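Local structure of citrate synthase (4TVM) at residues F127-V141 / L171-V183. The protein catalyses the Krebs-cycle condensation of oxaloacetate with acetyl-CoA and water to give citrate and free CoA. Sequence-based numbering, arbitrary orientation.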
loop_
_atom_site.group_PDB
_atom_site.type_symbol
_atom_site.label_atom_id
_atom_site.label_comp_id
_atom_site.label_asym_id
_atom_site.label_seq_id
_atom_site.Cartn_x
_atom_site.Cartn_y
_atom_site.Cartn_z
ATOM N N PHE A 127 20.539 -8.564 4.525
ATOM C CA PHE A 127 19.975 -9.155 3.316
ATOM C C PHE A 127 20.919 -10.223 2.730
ATOM O O PHE A 127 22.127 -10.228 3.003
ATOM C CB PHE A 127 19.657 -8.059 2.296
ATOM C CG PHE A 127 18.538 -7.159 2.734
ATOM C CD1 PHE A 127 17.231 -7.634 2.802
ATOM C CD2 PHE A 127 18.777 -5.840 3.081
ATOM C CE1 PHE A 127 16.199 -6.795 3.194
ATOM C CE2 PHE A 127 17.739 -5.004 3.495
ATOM C CZ PHE A 127 16.457 -5.483 3.561
ATOM N N PRO A 128 20.365 -11.139 1.932
ATOM C CA PRO A 128 21.097 -12.265 1.357
ATOM C C PRO A 128 22.079 -11.807 0.312
ATOM O O PRO A 128 22.019 -10.643 -0.081
ATOM C CB PRO A 128 20.014 -13.115 0.723
ATOM C CG PRO A 128 18.770 -12.696 1.362
ATOM C CD PRO A 128 18.911 -11.287 1.810
ATOM N N ARG A 129 22.913 -12.730 -0.178
ATOM C CA ARG A 129 24.202 -12.381 -0.780
ATOM C C ARG A 129 24.154 -11.438 -1.980
ATOM O O ARG A 129 24.970 -10.505 -2.052
ATOM C CB ARG A 129 25.044 -13.629 -1.118
ATOM C CG ARG A 129 26.410 -13.298 -1.712
ATOM C CD ARG A 129 27.337 -14.483 -1.740
ATOM N NE ARG A 129 26.822 -15.556 -2.593
ATOM C CZ ARG A 129 27.039 -15.648 -3.903
ATOM N NH1 ARG A 129 27.757 -14.730 -4.555
ATOM N NH2 ARG A 129 26.534 -16.678 -4.576
ATOM N N ASN A 130 23.294 -11.681 -2.962
ATOM C CA ASN A 130 23.058 -10.623 -3.934
ATOM C C ASN A 130 21.601 -10.526 -4.291
ATOM O O ASN A 130 21.148 -10.976 -5.337
ATOM C CB ASN A 130 24.058 -10.515 -5.135
ATOM C CG ASN A 130 24.550 -11.845 -5.704
ATOM O OD1 ASN A 130 23.772 -12.749 -6.025
ATOM N ND2 ASN A 130 25.860 -11.926 -5.917
ATOM N N ALA A 131 20.875 -9.911 -3.358
ATOM C CA ALA A 131 19.425 -9.857 -3.386
ATOM C C ALA A 131 18.913 -8.769 -4.314
ATOM O O ALA A 131 19.570 -7.745 -4.525
ATOM C CB ALA A 131 18.893 -9.636 -1.979
ATOM N N HIS A 132 17.718 -8.996 -4.848
ATOM C CA HIS A 132 17.153 -8.130 -5.877
ATOM C C HIS A 132 16.915 -6.764 -5.238
ATOM O O HIS A 132 16.570 -6.699 -4.061
ATOM C CB HIS A 132 15.867 -8.743 -6.398
ATOM C CG HIS A 132 16.062 -10.077 -7.053
ATOM N ND1 HIS A 132 15.043 -10.747 -7.696
ATOM C CD2 HIS A 132 17.163 -10.856 -7.183
ATOM C CE1 HIS A 132 15.503 -11.889 -8.176
ATOM N NE2 HIS A 132 16.787 -11.975 -7.886
ATOM N N PRO A 133 17.150 -5.662 -5.970
ATOM C CA PRO A 133 17.051 -4.400 -5.239
ATOM C C PRO A 133 15.639 -4.021 -4.829
ATOM O O PRO A 133 15.440 -3.394 -3.815
ATOM C CB PRO A 133 17.598 -3.374 -6.241
ATOM C CG PRO A 133 18.428 -4.164 -7.185
ATOM C CD PRO A 133 17.653 -5.438 -7.333
ATOM N N MET A 134 14.653 -4.397 -5.606
ATOM C CA MET A 134 13.325 -3.975 -5.287
ATOM C C MET A 134 12.880 -4.414 -3.899
ATOM O O MET A 134 12.265 -3.646 -3.194
ATOM C CB MET A 134 12.379 -4.479 -6.333
ATOM C CG MET A 134 11.093 -3.725 -6.307
ATOM S SD MET A 134 11.380 -1.966 -6.580
ATOM C CE MET A 134 9.752 -1.432 -6.055
ATOM N N PRO A 135 13.170 -5.654 -3.512
ATOM C CA PRO A 135 12.843 -6.098 -2.158
ATOM C C PRO A 135 13.553 -5.336 -1.053
ATOM O O PRO A 135 12.956 -4.991 -0.033
ATOM C CB PRO A 135 13.314 -7.555 -2.147
ATOM C CG PRO A 135 13.226 -8.002 -3.558
ATOM C CD PRO A 135 13.291 -6.787 -4.442
ATOM N N VAL A 136 14.831 -5.102 -1.262
ATOM C CA VAL A 136 15.670 -4.457 -0.292
ATOM C C VAL A 136 15.188 -3.062 -0.012
ATOM O O VAL A 136 15.139 -2.643 1.123
ATOM C CB VAL A 136 17.119 -4.355 -0.815
ATOM C CG1 VAL A 136 18.020 -3.758 0.255
ATOM C CG2 VAL A 136 17.636 -5.724 -1.234
ATOM N N LEU A 137 14.867 -2.337 -1.068
ATOM C CA LEU A 137 14.346 -0.968 -0.978
ATOM C C LEU A 137 12.989 -0.847 -0.269
ATOM O O LEU A 137 12.757 0.090 0.489
ATOM C CB LEU A 137 14.242 -0.401 -2.396
ATOM C CG LEU A 137 13.281 0.734 -2.740
ATOM C CD1 LEU A 137 13.917 2.058 -2.450
ATOM C CD2 LEU A 137 12.923 0.664 -4.219
ATOM N N SER A 138 12.054 -1.742 -0.519
ATOM C CA SER A 138 10.798 -1.656 0.250
ATOM C C SER A 138 11.112 -1.931 1.738
ATOM O O SER A 138 10.566 -1.287 2.647
ATOM C CB SER A 138 9.806 -2.685 -0.255
ATOM O OG SER A 138 10.499 -3.920 -0.429
ATOM N N SER A 139 12.022 -2.875 1.973
ATOM C CA SER A 139 12.314 -3.282 3.317
ATOM C C SER A 139 12.898 -2.110 4.074
ATOM O O SER A 139 12.508 -1.844 5.215
ATOM C CB SER A 139 13.267 -4.465 3.301
ATOM O OG SER A 139 13.306 -5.102 4.556
ATOM N N VAL A 140 13.820 -1.409 3.420
ATOM C CA VAL A 140 14.583 -0.334 4.049
ATOM C C VAL A 140 13.734 0.923 4.257
ATOM O O VAL A 140 13.844 1.598 5.242
ATOM C CB VAL A 140 15.852 -0.051 3.231
ATOM C CG1 VAL A 140 16.660 1.086 3.841
ATOM C CG2 VAL A 140 16.719 -1.307 3.191
ATOM N N VAL A 141 12.809 1.183 3.358
ATOM C CA VAL A 141 11.925 2.312 3.509
ATOM C C VAL A 141 11.001 2.175 4.715
ATOM O O VAL A 141 10.819 3.117 5.466
ATOM C CB VAL A 141 11.126 2.509 2.221
ATOM C CG1 VAL A 141 10.106 3.639 2.362
ATOM C CG2 VAL A 141 12.091 2.809 1.091
ATOM N N LEU A 171 16.464 8.553 -0.381
ATOM C CA LEU A 171 15.972 7.481 -1.224
ATOM C C LEU A 171 16.865 7.134 -2.387
ATOM O O LEU A 171 16.949 5.961 -2.739
ATOM C CB LEU A 171 14.612 7.788 -1.748
ATOM C CG LEU A 171 13.977 6.499 -2.279
ATOM C CD1 LEU A 171 13.282 5.798 -1.155
ATOM C CD2 LEU A 171 12.975 6.786 -3.376
ATOM N N PRO A 172 17.542 8.138 -3.001
ATOM C CA PRO A 172 18.548 7.696 -3.962
ATOM C C PRO A 172 19.698 6.978 -3.335
ATOM O O PRO A 172 20.210 6.042 -3.917
ATOM C CB PRO A 172 19.043 9.002 -4.532
ATOM C CG PRO A 172 17.818 9.823 -4.563
ATOM C CD PRO A 172 17.299 9.586 -3.182
ATOM N N THR A 173 20.112 7.406 -2.155
ATOM C CA THR A 173 21.155 6.712 -1.434
ATOM C C THR A 173 20.810 5.265 -1.170
ATOM O O THR A 173 21.645 4.402 -1.338
ATOM C CB THR A 173 21.347 7.373 -0.093
ATOM O OG1 THR A 173 21.604 8.769 -0.314
ATOM C CG2 THR A 173 22.496 6.760 0.650
ATOM N N ILE A 174 19.568 5.023 -0.768
ATOM C CA ILE A 174 19.075 3.682 -0.503
ATOM C C ILE A 174 19.022 2.815 -1.743
ATOM O O ILE A 174 19.298 1.634 -1.675
ATOM C CB ILE A 174 17.637 3.769 0.051
ATOM C CG1 ILE A 174 17.648 4.418 1.420
ATOM C CG2 ILE A 174 16.987 2.387 0.206
ATOM C CD1 ILE A 174 16.264 4.702 1.929
ATOM N N ALA A 175 18.579 3.389 -2.863
ATOM C CA ALA A 175 18.489 2.641 -4.104
ATOM C C ALA A 175 19.892 2.317 -4.614
ATOM O O ALA A 175 20.128 1.235 -5.150
ATOM C CB ALA A 175 17.737 3.451 -5.123
ATOM N N ALA A 176 20.824 3.249 -4.462
ATOM C CA ALA A 176 22.194 2.969 -4.860
ATOM C C ALA A 176 22.779 1.875 -3.983
ATOM O O ALA A 176 23.531 1.049 -4.491
ATOM C CB ALA A 176 23.059 4.216 -4.763
ATOM N N TYR A 177 22.454 1.856 -2.684
ATOM C CA TYR A 177 22.979 0.788 -1.836
ATOM C C TYR A 177 22.377 -0.565 -2.144
ATOM O O TYR A 177 23.039 -1.578 -2.026
ATOM C CB TYR A 177 22.788 1.107 -0.368
ATOM C CG TYR A 177 23.718 2.165 0.127
ATOM C CD1 TYR A 177 24.502 2.923 -0.752
ATOM C CD2 TYR A 177 23.822 2.419 1.470
ATOM C CE1 TYR A 177 25.347 3.893 -0.283
ATOM C CE2 TYR A 177 24.677 3.385 1.941
ATOM C CZ TYR A 177 25.430 4.113 1.058
ATOM O OH TYR A 177 26.256 5.072 1.551
ATOM N N ALA A 178 21.116 -0.580 -2.535
ATOM C CA ALA A 178 20.459 -1.827 -2.863
ATOM C C ALA A 178 21.089 -2.407 -4.117
ATOM O O ALA A 178 21.199 -3.609 -4.257
ATOM C CB ALA A 178 18.980 -1.585 -3.053
ATOM N N TYR A 179 21.489 -1.546 -5.045
ATOM C CA TYR A 179 22.246 -1.986 -6.226
ATOM C C TYR A 179 23.549 -2.566 -5.780
ATOM O O TYR A 179 23.892 -3.667 -6.149
ATOM C CB TYR A 179 22.538 -0.827 -7.200
ATOM C CG TYR A 179 23.424 -1.251 -8.308
ATOM C CD1 TYR A 179 22.955 -2.079 -9.305
ATOM C CD2 TYR A 179 24.772 -0.856 -8.353
ATOM C CE1 TYR A 179 23.789 -2.490 -10.334
ATOM C CE2 TYR A 179 25.610 -1.267 -9.373
ATOM C CZ TYR A 179 25.112 -2.089 -10.353
ATOM O OH TYR A 179 25.918 -2.502 -11.379
ATOM N N LYS A 180 24.285 -1.844 -4.960
ATOM C CA LYS A 180 25.604 -2.355 -4.580
ATOM C C LYS A 180 25.505 -3.711 -3.924
ATOM O O LYS A 180 26.372 -4.573 -4.123
ATOM C CB LYS A 180 26.331 -1.377 -3.670
ATOM C CG LYS A 180 26.768 -0.109 -4.404
ATOM C CD LYS A 180 27.649 -0.480 -5.582
ATOM C CE LYS A 180 28.524 0.681 -6.044
ATOM N NZ LYS A 180 29.395 0.250 -7.171
ATOM N N LYS A 181 24.435 -3.883 -3.153
ATOM C CA LYS A 181 24.142 -5.138 -2.506
ATOM C C LYS A 181 23.827 -6.234 -3.511
ATOM O O LYS A 181 24.202 -7.374 -3.317
ATOM C CB LYS A 181 22.973 -4.965 -1.552
ATOM C CG LYS A 181 22.722 -6.178 -0.647
ATOM C CD LYS A 181 23.898 -6.421 0.284
ATOM C CE LYS A 181 23.850 -7.810 0.884
ATOM N NZ LYS A 181 24.949 -7.935 1.890
ATOM N N SER A 182 23.146 -5.890 -4.597
ATOM C CA SER A 182 22.733 -6.872 -5.581
ATOM C C SER A 182 23.917 -7.440 -6.355
ATOM O O SER A 182 23.799 -8.420 -7.087
ATOM C CB SER A 182 21.732 -6.235 -6.537
ATOM O OG SER A 182 22.375 -5.370 -7.462
ATOM N N VAL A 183 25.056 -6.788 -6.217
ATOM C CA VAL A 183 26.295 -7.208 -6.833
ATOM C C VAL A 183 27.195 -7.223 -5.621
ATOM O O VAL A 183 26.691 -7.132 -4.493
ATOM C CB VAL A 183 26.675 -6.234 -7.948
ATOM C CG1 VAL A 183 25.712 -6.407 -9.109
ATOM C CG2 VAL A 183 26.622 -4.765 -7.498
#
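F127 meets K181 through its backbone O and CB, while its ring turns away from helix 171-182: V136 CA lies over one face, offset toward the rim, S139 OG sits at the edge in the ring plane, and F123 of the second subunit packs edge-to-face. The Y179 ring carries V183 CG2 on one face, also near the rim. K181 starts with CG anti to its backbone N (chi1 -171°) and bends at chi2, bringing CE alongside two carbonyls, 3.5 Å from P128 O and 3.6 Å from F127 O. No hydrogen bond crosses the contact; N130 CA makes a CA-H...O contact with K181 O at 3.5 Å. S182 CB packs on P133 CG, and its OG bonds back to Y179 O (2.6 Å), in the carbonyl plane and on a lone pair. Segments 133-141 and 171-182, parts of two helices of the large, mostly helical domain of citrate synthase, run roughly antiparallel (138°), their axes 8.8 Å apart at the closest point. A178 turns its methyl toward the other helix: CB touches P133 CB (3.9 Å) and V136 CB. Farther along, V140 and I174 meet tip to tip, CG1 to CG2 at 3.9 Å, both methyls anti to their backbone N. L137 crosses L171 and I174 at about a right angle, and L171 CD1 lies 4.0 Å from L137 CD1. Helix 383-403 packs on L137, L171 and A175, and across the dimer interface S139 O bonds to S139 OG of the second subunit.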